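Local coordinates for protein racemase (Pseudovibrio sp. JE062, PDB 3MKC) that is probably a racemase-like member of the enolase superfamily, pairing an enolase-type N-terminal domain with a TIM-barrel-like domain, at residues A[89-92]-A[93-97]; A[100-103]-A[104-107]; A[151-154]-A[155-158]; A[197-201]-A[202-206]; A[377-380]-A[381-384]. All coordinates share one frame; numbering follows the deposited sequence.

Contact 1: A[89-92]-A[93-97]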
# COMPACT_ATOMS: atom_id res chain seq x y z
N ALA A 89 -13.82 -6.50 -16.42
CA ALA A 89 -15.04 -5.87 -16.90
C ALA A 89 -15.05 -4.38 -16.60
O ALA A 89 -15.40 -3.57 -17.46
CB ALA A 89 -16.26 -6.54 -16.28
N MSE A 90 -14.68 -4.03 -15.38
CA MSE A 90 -14.65 -2.64 -14.97
C MSE A 90 -13.57 -1.89 -15.76
O MSE A 90 -13.82 -0.80 -16.30
CB MSE A 90 -14.36 -2.52 -13.47
CG MSE A 90 -15.50 -2.97 -12.56
SE MSE A 90 -15.13 -2.57 -10.71
CE MSE A 90 -13.72 -3.86 -10.44
N TYR A 91 -12.38 -2.47 -15.81
CA TYR A 91 -11.27 -1.85 -16.53
C TYR A 91 -11.61 -1.61 -18.00
O TYR A 91 -11.43 -0.51 -18.52
CB TYR A 91 -10.01 -2.72 -16.44
CG TYR A 91 -8.78 -2.06 -17.03
CD1 TYR A 91 -7.98 -1.23 -16.26
CD2 TYR A 91 -8.44 -2.26 -18.37
CE1 TYR A 91 -6.85 -0.61 -16.81
CE2 TYR A 91 -7.33 -1.64 -18.93
CZ TYR A 91 -6.53 -0.82 -18.14
OH TYR A 91 -5.42 -0.22 -18.68
N ASP A 92 -12.09 -2.65 -18.67
CA ASP A 92 -12.43 -2.54 -20.08
C ASP A 92 -13.45 -1.45 -20.37
O ASP A 92 -13.35 -0.75 -21.37
CB ASP A 92 -12.97 -3.88 -20.60
CG ASP A 92 -13.36 -3.82 -22.06
OD1 ASP A 92 -12.46 -3.66 -22.91
OD2 ASP A 92 -14.57 -3.91 -22.35
N ALA A 93 -14.44 -1.31 -19.49
CA ALA A 93 -15.51 -0.34 -19.70
C ALA A 93 -15.18 1.10 -19.33
O ALA A 93 -15.97 2.01 -19.61
CB ALA A 93 -16.76 -0.79 -18.94
N THR A 94 -14.01 1.32 -18.74
CA THR A 94 -13.63 2.66 -18.31
C THR A 94 -12.31 3.15 -18.92
O THR A 94 -11.74 4.13 -18.45
CB THR A 94 -13.49 2.70 -16.79
OG1 THR A 94 -12.51 1.72 -16.40
CG2 THR A 94 -14.82 2.36 -16.11
N GLN A 95 -11.83 2.47 -19.95
CA GLN A 95 -10.56 2.85 -20.57
C GLN A 95 -10.43 4.31 -20.98
O GLN A 95 -9.33 4.87 -20.93
CB GLN A 95 -10.30 1.99 -21.81
CG GLN A 95 -10.08 0.53 -21.53
CD GLN A 95 -9.85 -0.24 -22.81
OE1 GLN A 95 -8.84 -0.05 -23.48
NE2 GLN A 95 -10.80 -1.09 -23.16
N TRP A 96 -11.53 4.94 -21.39
CA TRP A 96 -11.44 6.32 -21.83
C TRP A 96 -10.88 7.27 -20.77
O TRP A 96 -10.18 8.22 -21.11
CB TRP A 96 -12.79 6.85 -22.32
CG TRP A 96 -12.62 8.05 -23.22
CD1 TRP A 96 -12.83 9.36 -22.89
CD2 TRP A 96 -12.12 8.05 -24.56
NE1 TRP A 96 -12.48 10.18 -23.95
CE2 TRP A 96 -12.04 9.40 -24.98
CE3 TRP A 96 -11.72 7.04 -25.45
CZ2 TRP A 96 -11.58 9.76 -26.25
CZ3 TRP A 96 -11.26 7.41 -26.71
CH2 TRP A 96 -11.19 8.76 -27.10
N GLN A 97 -11.17 7.01 -19.50
CA GLN A 97 -10.66 7.88 -18.44
C GLN A 97 -10.18 7.18 -17.18
O GLN A 97 -9.92 7.84 -16.18
CB GLN A 97 -11.71 8.93 -18.06
CG GLN A 97 -13.05 8.37 -17.59
CD GLN A 97 -14.08 9.46 -17.29
OE1 GLN A 97 -13.96 10.59 -17.76
NE2 GLN A 97 -15.11 9.12 -16.51

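Contact 2: A[100-103]-A[104-107]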
# COMPACT_ATOMS: atom_id res chain seq x y z
N ARG A 100 -5.34 4.70 -16.16
CA ARG A 100 -4.24 5.10 -15.29
C ARG A 100 -4.74 6.23 -14.41
O ARG A 100 -5.85 6.73 -14.60
CB ARG A 100 -3.05 5.61 -16.12
CG ARG A 100 -2.53 4.65 -17.19
CD ARG A 100 -1.78 3.47 -16.61
NE ARG A 100 -1.08 2.72 -17.65
CZ ARG A 100 -1.64 1.83 -18.46
NH1 ARG A 100 -2.93 1.53 -18.35
NH2 ARG A 100 -0.92 1.27 -19.42
N GLY A 101 -3.93 6.63 -13.44
CA GLY A 101 -4.32 7.74 -12.58
C GLY A 101 -5.50 7.55 -11.65
O GLY A 101 -5.78 6.45 -11.19
N LEU A 102 -6.19 8.66 -11.37
CA LEU A 102 -7.33 8.68 -10.45
C LEU A 102 -8.34 7.56 -10.62
O LEU A 102 -8.76 6.93 -9.65
CB LEU A 102 -8.06 10.02 -10.55
CG LEU A 102 -9.17 10.25 -9.52
CD1 LEU A 102 -8.55 10.83 -8.25
CD2 LEU A 102 -10.21 11.22 -10.06
N GLY A 103 -8.76 7.33 -11.86
CA GLY A 103 -9.73 6.29 -12.13
C GLY A 103 -9.34 4.95 -11.54
O GLY A 103 -10.20 4.21 -11.05
N MSE A 104 -8.05 4.63 -11.56
CA MSE A 104 -7.58 3.36 -11.03
C MSE A 104 -7.70 3.29 -9.51
O MSE A 104 -7.83 2.20 -8.95
CB MSE A 104 -6.13 3.10 -11.45
CG MSE A 104 -5.99 2.68 -12.92
SE MSE A 104 -6.96 1.09 -13.43
CE MSE A 104 -6.20 -0.16 -12.19
N PHE A 105 -7.65 4.44 -8.84
CA PHE A 105 -7.77 4.41 -7.38
C PHE A 105 -9.17 3.89 -7.07
O PHE A 105 -9.36 3.07 -6.18
CB PHE A 105 -7.61 5.81 -6.76
CG PHE A 105 -6.35 6.53 -7.15
CD1 PHE A 105 -5.31 5.89 -7.84
CD2 PHE A 105 -6.20 7.89 -6.84
CE1 PHE A 105 -4.16 6.59 -8.20
CE2 PHE A 105 -5.06 8.59 -7.20
CZ PHE A 105 -4.03 7.94 -7.89
N ALA A 106 -10.15 4.37 -7.84
CA ALA A 106 -11.54 3.96 -7.64
C ALA A 106 -11.71 2.46 -7.90
O ALA A 106 -12.38 1.76 -7.14
CB ALA A 106 -12.45 4.75 -8.57
N LEU A 107 -11.10 1.97 -8.98
CA LEU A 107 -11.20 0.56 -9.31
C LEU A 107 -10.56 -0.24 -8.17
O LEU A 107 -11.09 -1.27 -7.77
CB LEU A 107 -10.50 0.28 -10.64
CG LEU A 107 -10.62 -1.12 -11.26
CD1 LEU A 107 -10.25 -1.05 -12.73
CD2 LEU A 107 -9.72 -2.11 -10.53

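Contact 3: A[151-154]-A[155-158]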
# COMPACT_ATOMS: atom_id res chain seq x y z
N ASP A 151 9.78 21.91 7.66
CA ASP A 151 10.65 20.77 7.88
C ASP A 151 11.79 21.25 8.76
O ASP A 151 12.31 22.36 8.60
CB ASP A 151 11.16 20.23 6.58
N ALA A 152 12.15 20.37 9.71
CA ALA A 152 13.15 20.61 10.74
C ALA A 152 14.61 20.69 10.35
O ALA A 152 14.98 20.75 9.17
CB ALA A 152 12.99 19.55 11.84
N SER A 153 15.43 20.72 11.40
CA SER A 153 16.88 20.81 11.30
C SER A 153 17.50 19.49 11.70
O SER A 153 16.87 18.69 12.37
CB SER A 153 17.40 21.92 12.22
OG SER A 153 18.12 21.37 13.32
N LEU A 154 18.75 19.26 11.30
CA LEU A 154 19.43 18.00 11.62
C LEU A 154 19.23 17.50 13.05
O LEU A 154 18.74 16.39 13.27
CB LEU A 154 20.93 18.09 11.30
CG LEU A 154 21.27 18.05 9.81
CD1 LEU A 154 22.75 18.29 9.61
CD2 LEU A 154 20.86 16.69 9.23
N ASP A 155 19.61 18.32 14.03
CA ASP A 155 19.47 17.95 15.43
C ASP A 155 18.03 17.65 15.84
O ASP A 155 17.76 16.67 16.53
CB ASP A 155 20.05 19.06 16.32
CG ASP A 155 21.28 18.61 17.09
OD1 ASP A 155 21.13 17.83 18.06
OD2 ASP A 155 22.40 19.03 16.71
N VAL A 156 17.12 18.51 15.42
CA VAL A 156 15.70 18.35 15.75
C VAL A 156 15.13 17.07 15.14
O VAL A 156 14.37 16.35 15.79
CB VAL A 156 14.88 19.55 15.25
CG1 VAL A 156 13.39 19.29 15.46
CG2 VAL A 156 15.32 20.81 15.99
N ALA A 157 15.47 16.81 13.89
CA ALA A 157 14.98 15.62 13.21
C ALA A 157 15.45 14.36 13.94
O ALA A 157 14.67 13.45 14.21
CB ALA A 157 15.46 15.60 11.77
N ILE A 158 16.74 14.33 14.25
CA ILE A 158 17.33 13.18 14.93
C ILE A 158 16.69 12.93 16.29
O ILE A 158 16.23 11.83 16.58
CB ILE A 158 18.85 13.39 15.11
CG1 ILE A 158 19.52 13.40 13.73
CG2 ILE A 158 19.44 12.29 15.99
CD1 ILE A 158 21.00 13.71 13.75

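Contact 4: A[197-201]-A[202-206]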
# COMPACT_ATOMS: atom_id res chain seq x y z
N GLU A 197 23.62 8.79 11.80
CA GLU A 197 23.23 8.98 13.20
C GLU A 197 22.03 8.12 13.55
O GLU A 197 21.98 7.53 14.63
CB GLU A 197 22.91 10.46 13.47
CG GLU A 197 24.11 11.37 13.31
CD GLU A 197 25.28 10.95 14.19
OE1 GLU A 197 25.15 11.02 15.43
OE2 GLU A 197 26.32 10.54 13.64
N LEU A 198 21.07 8.04 12.64
CA LEU A 198 19.88 7.23 12.89
C LEU A 198 20.23 5.76 12.96
O LEU A 198 19.70 5.02 13.78
CB LEU A 198 18.83 7.48 11.80
CG LEU A 198 18.27 8.90 11.74
CD1 LEU A 198 17.16 8.97 10.71
CD2 LEU A 198 17.74 9.30 13.11
N ARG A 199 21.13 5.33 12.08
CA ARG A 199 21.56 3.93 12.07
C ARG A 199 22.34 3.65 13.35
O ARG A 199 22.28 2.55 13.90
CB ARG A 199 22.44 3.65 10.85
CG ARG A 199 23.12 2.29 10.88
CD ARG A 199 22.11 1.17 11.04
NE ARG A 199 21.92 0.40 9.81
CZ ARG A 199 21.09 -0.63 9.69
NH1 ARG A 199 20.35 -1.01 10.72
NH2 ARG A 199 21.00 -1.27 8.53
N GLY A 200 23.07 4.66 13.82
CA GLY A 200 23.84 4.50 15.04
C GLY A 200 22.92 4.25 16.22
O GLY A 200 23.21 3.43 17.08
N ILE A 201 21.81 4.97 16.24
CA ILE A 201 20.81 4.85 17.30
C ILE A 201 20.08 3.51 17.20
O ILE A 201 19.96 2.78 18.19
CB ILE A 201 19.74 5.96 17.19
CG1 ILE A 201 20.39 7.33 17.39
CG2 ILE A 201 18.62 5.72 18.20
CD1 ILE A 201 19.43 8.49 17.18
N LEU A 202 19.61 3.19 16.00
CA LEU A 202 18.86 1.97 15.76
C LEU A 202 19.66 0.68 15.94
O LEU A 202 19.14 -0.31 16.46
CB LEU A 202 18.28 2.00 14.34
CG LEU A 202 17.45 0.78 13.95
CD1 LEU A 202 16.23 0.68 14.85
CD2 LEU A 202 17.03 0.88 12.48
N GLY A 203 20.92 0.69 15.53
CA GLY A 203 21.72 -0.51 15.63
C GLY A 203 21.61 -1.24 14.31
O GLY A 203 20.78 -0.89 13.48
N HIS A 204 22.45 -2.25 14.10
CA HIS A 204 22.44 -2.99 12.85
C HIS A 204 21.58 -4.25 12.86
O HIS A 204 21.39 -4.89 11.82
CB HIS A 204 23.87 -3.34 12.45
CG HIS A 204 24.61 -2.22 11.79
ND1 HIS A 204 24.75 -2.12 10.42
CD2 HIS A 204 25.23 -1.13 12.31
CE1 HIS A 204 25.43 -1.03 10.12
NE2 HIS A 204 25.73 -0.41 11.25
N ASP A 205 21.04 -4.59 14.03
CA ASP A 205 20.20 -5.78 14.16
C ASP A 205 18.85 -5.59 13.48
O ASP A 205 18.24 -6.56 13.02
CB ASP A 205 19.97 -6.10 15.64
CG ASP A 205 21.07 -6.96 16.22
OD1 ASP A 205 22.11 -7.14 15.56
OD2 ASP A 205 20.88 -7.44 17.36
N THR A 206 18.40 -4.35 13.40
CA THR A 206 17.12 -4.03 12.79
C THR A 206 17.34 -3.46 11.39
O THR A 206 18.14 -2.56 11.21
CB THR A 206 16.36 -2.99 13.63
OG1 THR A 206 16.30 -3.43 14.99
CG2 THR A 206 14.95 -2.80 13.11

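Contact 5: A[377-380]-A[381-384]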
# COMPACT_ATOMS: atom_id res chain seq x y z
N ASP A 377 -14.58 -4.25 10.09
CA ASP A 377 -15.90 -3.65 10.00
C ASP A 377 -15.80 -2.18 10.38
O ASP A 377 -14.90 -1.78 11.13
CB ASP A 377 -16.90 -4.37 10.90
CG ASP A 377 -18.32 -4.28 10.38
OD1 ASP A 377 -18.54 -3.59 9.36
OD2 ASP A 377 -19.22 -4.90 10.99
N LEU A 378 -16.72 -1.38 9.86
CA LEU A 378 -16.73 0.05 10.14
C LEU A 378 -17.14 0.35 11.57
O LEU A 378 -18.03 -0.29 12.12
CB LEU A 378 -17.69 0.77 9.20
CG LEU A 378 -17.36 0.82 7.72
CD1 LEU A 378 -18.55 1.39 6.96
CD2 LEU A 378 -16.11 1.67 7.50
N ASN A 379 -16.47 1.34 12.15
CA ASN A 379 -16.78 1.80 13.49
C ASN A 379 -17.83 2.90 13.31
O ASN A 379 -17.49 4.07 13.11
CB ASN A 379 -15.52 2.35 14.15
CG ASN A 379 -15.79 2.97 15.50
OD1 ASN A 379 -16.94 3.01 15.95
ND2 ASN A 379 -14.74 3.44 16.15
N GLN A 380 -19.10 2.52 13.39
CA GLN A 380 -20.20 3.47 13.19
C GLN A 380 -20.19 4.71 14.08
O GLN A 380 -20.44 5.81 13.59
CB GLN A 380 -21.54 2.74 13.32
CG GLN A 380 -21.65 1.50 12.45
CD GLN A 380 -23.05 0.91 12.46
OE1 GLN A 380 -23.64 0.70 13.52
NE2 GLN A 380 -23.57 0.63 11.27
N GLU A 381 -19.93 4.54 15.37
CA GLU A 381 -19.90 5.69 16.27
C GLU A 381 -18.91 6.73 15.77
O GLU A 381 -19.16 7.93 15.83
CB GLU A 381 -19.50 5.28 17.69
CG GLU A 381 -20.53 4.45 18.45
CD GLU A 381 -20.25 4.42 19.95
OE1 GLU A 381 -19.14 4.01 20.35
OE2 GLU A 381 -21.14 4.80 20.73
N PHE A 382 -17.77 6.26 15.27
CA PHE A 382 -16.75 7.16 14.76
C PHE A 382 -17.22 7.90 13.51
O PHE A 382 -17.08 9.11 13.41
CB PHE A 382 -15.48 6.39 14.44
CG PHE A 382 -14.34 7.28 14.04
CD1 PHE A 382 -13.77 8.15 14.96
CD2 PHE A 382 -13.87 7.27 12.73
CE1 PHE A 382 -12.75 9.01 14.58
CE2 PHE A 382 -12.85 8.13 12.34
CZ PHE A 382 -12.29 9.00 13.27
N LEU A 383 -17.77 7.16 12.55
CA LEU A 383 -18.26 7.76 11.32
C LEU A 383 -19.34 8.79 11.61
O LEU A 383 -19.24 9.94 11.20
CB LEU A 383 -18.84 6.69 10.40
CG LEU A 383 -17.88 5.98 9.46
CD1 LEU A 383 -18.66 4.99 8.61
CD2 LEU A 383 -17.16 6.99 8.57
N ALA A 384 -20.37 8.36 12.34
CA ALA A 384 -21.48 9.23 12.68
C ALA A 384 -21.00 10.50 13.36
O ALA A 384 -21.62 11.55 13.22
CB ALA A 384 -22.46 8.49 13.59

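Contact 1: A[89-92]-A[93-97]
The carbonyl oxygen of M90 takes the hydroxyl of T94: OG1 of T94 donates to O of M90 over 2.8 Å. The donor is tilted 31° from the carbonyl plane. With OG1 between the backbone N and the carbonyl carbon of T94 (chi1 58°), the hydroxyl faces back to the last turn of the helix. CG2 of T94 also touches O of M90, at 3.3 Å. The backbone carries two more bonds: N of A93 to O of A89 at 3.2 Å, and N of T94 to O of Y91 at 3.2 Å. Q95 also turns back to the helix, with its chain extended beyond CG. Its NE2 donates to O of D92 at 3.1 Å, in the carbonyl plane and on a lone pair, and this oxygen lies close to the amide plane. The carboxylate of D92 stands near the same NE2, its plane turned 44° from the amide. M90 and Y91 pack on helix 102-122, and T94 meets Y58 of helix 52-59. Here helix 83-93 ends and the chain turns into the short helix 95-98. Side-chain donors thus serve two carbonyls of the final turn, those of M90 and D92, alongside the backbone bonds.

Contact 2: A[100-103]-A[104-107]
The chain passes from the extended R100 through G101, at positive phi (67°), into the first turn of helix 102-122. N of M104 meets O of G101 at 2.9 Å. N of F105 bonds to O of L102 at 2.8 Å, and N of A106 makes a weak bond to the same oxygen. N of L107 then reaches O of G103 at 3.2 Å. The F105 ring folds back over the start of the helix. CA of L102 sits over the centre of one face, 3.9 Å from the ring centroid and 12° off the normal, a CH-pi contact. O of G101 lies over that same face, 3.4 Å from CE1 of F105. The ring gets there with CG anti to the F105 carbonyl carbon (chi1 -54°). CD1 of L102 touches CD2 of F105 at 4.0 Å. The bent selenomethionine M104 lays its CG 3.8 Å from CA of R100, then runs on to W87 and Y91 of helix 83-93. R100 has a long, weak ion pair with E271. The first turn is therefore closed by backbone bonds and by an aromatic face against the backbone, with no polar side chain bonding across it.

Contact 3: A[151-154]-A[155-158]
The backbone runs extended through A152 and S153 and turns helical at L154, so this is the N-terminal start of helix 154-170, with S153 at the N-cap position. Two main-chain bonds open the helix. N of A157 donates to O of S153 at 2.8 Å. N of I158 donates to O of L154 at 3.0 Å, with an N-H...O angle of 167°. The S153 side chain sits beside this turn: OG is 3.9 Å from CG2 of V156. Apolar contact comes from A152, whose CB lies 3.7 Å from CG1 of V156. That branch stands anti to the V156 backbone N (chi1 174°), on the side where the incoming chain passes. A157 is the buried residue of the turn, and its CB rests 3.4 Å from O of S153. The helix packs beside helix 188-202: L154 meets E190, A157 meets Y194, and I158 meets Y194 and E197. W186, in the loop before that helix, touches both L154 and A157. S153, D155 and V156 are exposed. The extended I158 side chain runs alongside the L154 carbonyl, with CG1 3.1 Å and CD1 3.5 Å from O of L154.

Contact 4: A[197-201]-A[202-206]
R199 reaches from the last turns of helix 188-202 into the loop that follows and bonds two of its carbonyls with one nitrogen. NH1 donates to O of T206 at 2.7 Å and to O of G203 at 2.8 Å. The T206 oxygen lies near the guanidinium plane; the G203 oxygen is tilted 22° from it. The other donors of the group look to the next loop: NE bonds to O of L232, and NH2 bonds weakly to O of E233. All three guanidinium nitrogens therefore have carbonyl acceptors. Bends at chi2 and chi3 bring the chain round to the loop. H204 lies flat on one face of the guanidinium, centres 4.4 Å apart and planes at 16°. The aliphatic part joins in, with CD of R199 4.0 Å from the H204 ring centroid in a CH-pi contact. The helix closes by two backbone bonds, N of L202 to O of L198 at 2.9 Å and N of G203 to O of R199 at 2.8 Å. G203 then leaves helical geometry with phi 94°, backbone angles that call for glycine. The carbonyls of I201 and, weakly, L202 accept from NZ of K169. In the barrel-like domain this turn links helix 188-202 to strand 207-211. L198 and L202 pack on M208 of that strand and on strand 175-179, and I201 packs on helix 154-170.

Contact 5: A[377-380]-A[381-384]
This is a helix N-cap at the surface, where strand 377-378 gives way to the short helix 380-384 close to the C-terminal end of the modelled chain. N379 is the capping residue. Its OD1 accepts from N of F382, a capping bond that is weak at 3.4 Å though fairly straight (160°). Its own carbonyl works on the same turn. O of N379 takes N of L383 at 3.2 Å, and takes N of F382 in a second, weak bond. N of A384 then bonds to O of Q380 at 2.8 Å. The side-chain amide of N379 is carried over the turn because CG stands anti to the backbone N (chi1 174°). The other end of this amide, ND2, donates to O of Y353, so N379 links the helix start to the end of helix 349-353. ND2 also lies 3.5 Å from CB of F382. The amide and the F382 ring are turned 35° from each other, and that ring meets the ring of Y353. Strand 377-378 pairs antiparallel with strand 355-356, while F382 packs on Y22 and L383 on V20 of strand 12-22, and L378 rests on L45 of strand 43-48. Across the turn the two leucines meet through methyl groups, CD1 of L378 being 4.0 Å from CD1 of L383.

All five contacts are local and follow one another in series; none nests within or crosses another. Contact 1 closes the end of helix 83-93, and contact 2 opens helix 102-122 soon after, their centres about 10 Å apart. They touch where Y91 meets R100 and M104. Contact 3 starts helix 154-170, and contact 4 ends helix 188-202 and leads to strand 207-211. This second pair also meets, through I158 with E197 and I201, on the far side of the chain's centre from contact 1. Contact 5 caps the last helix and packs it against strand 12-22, about 26 Å from contact 2 between centres.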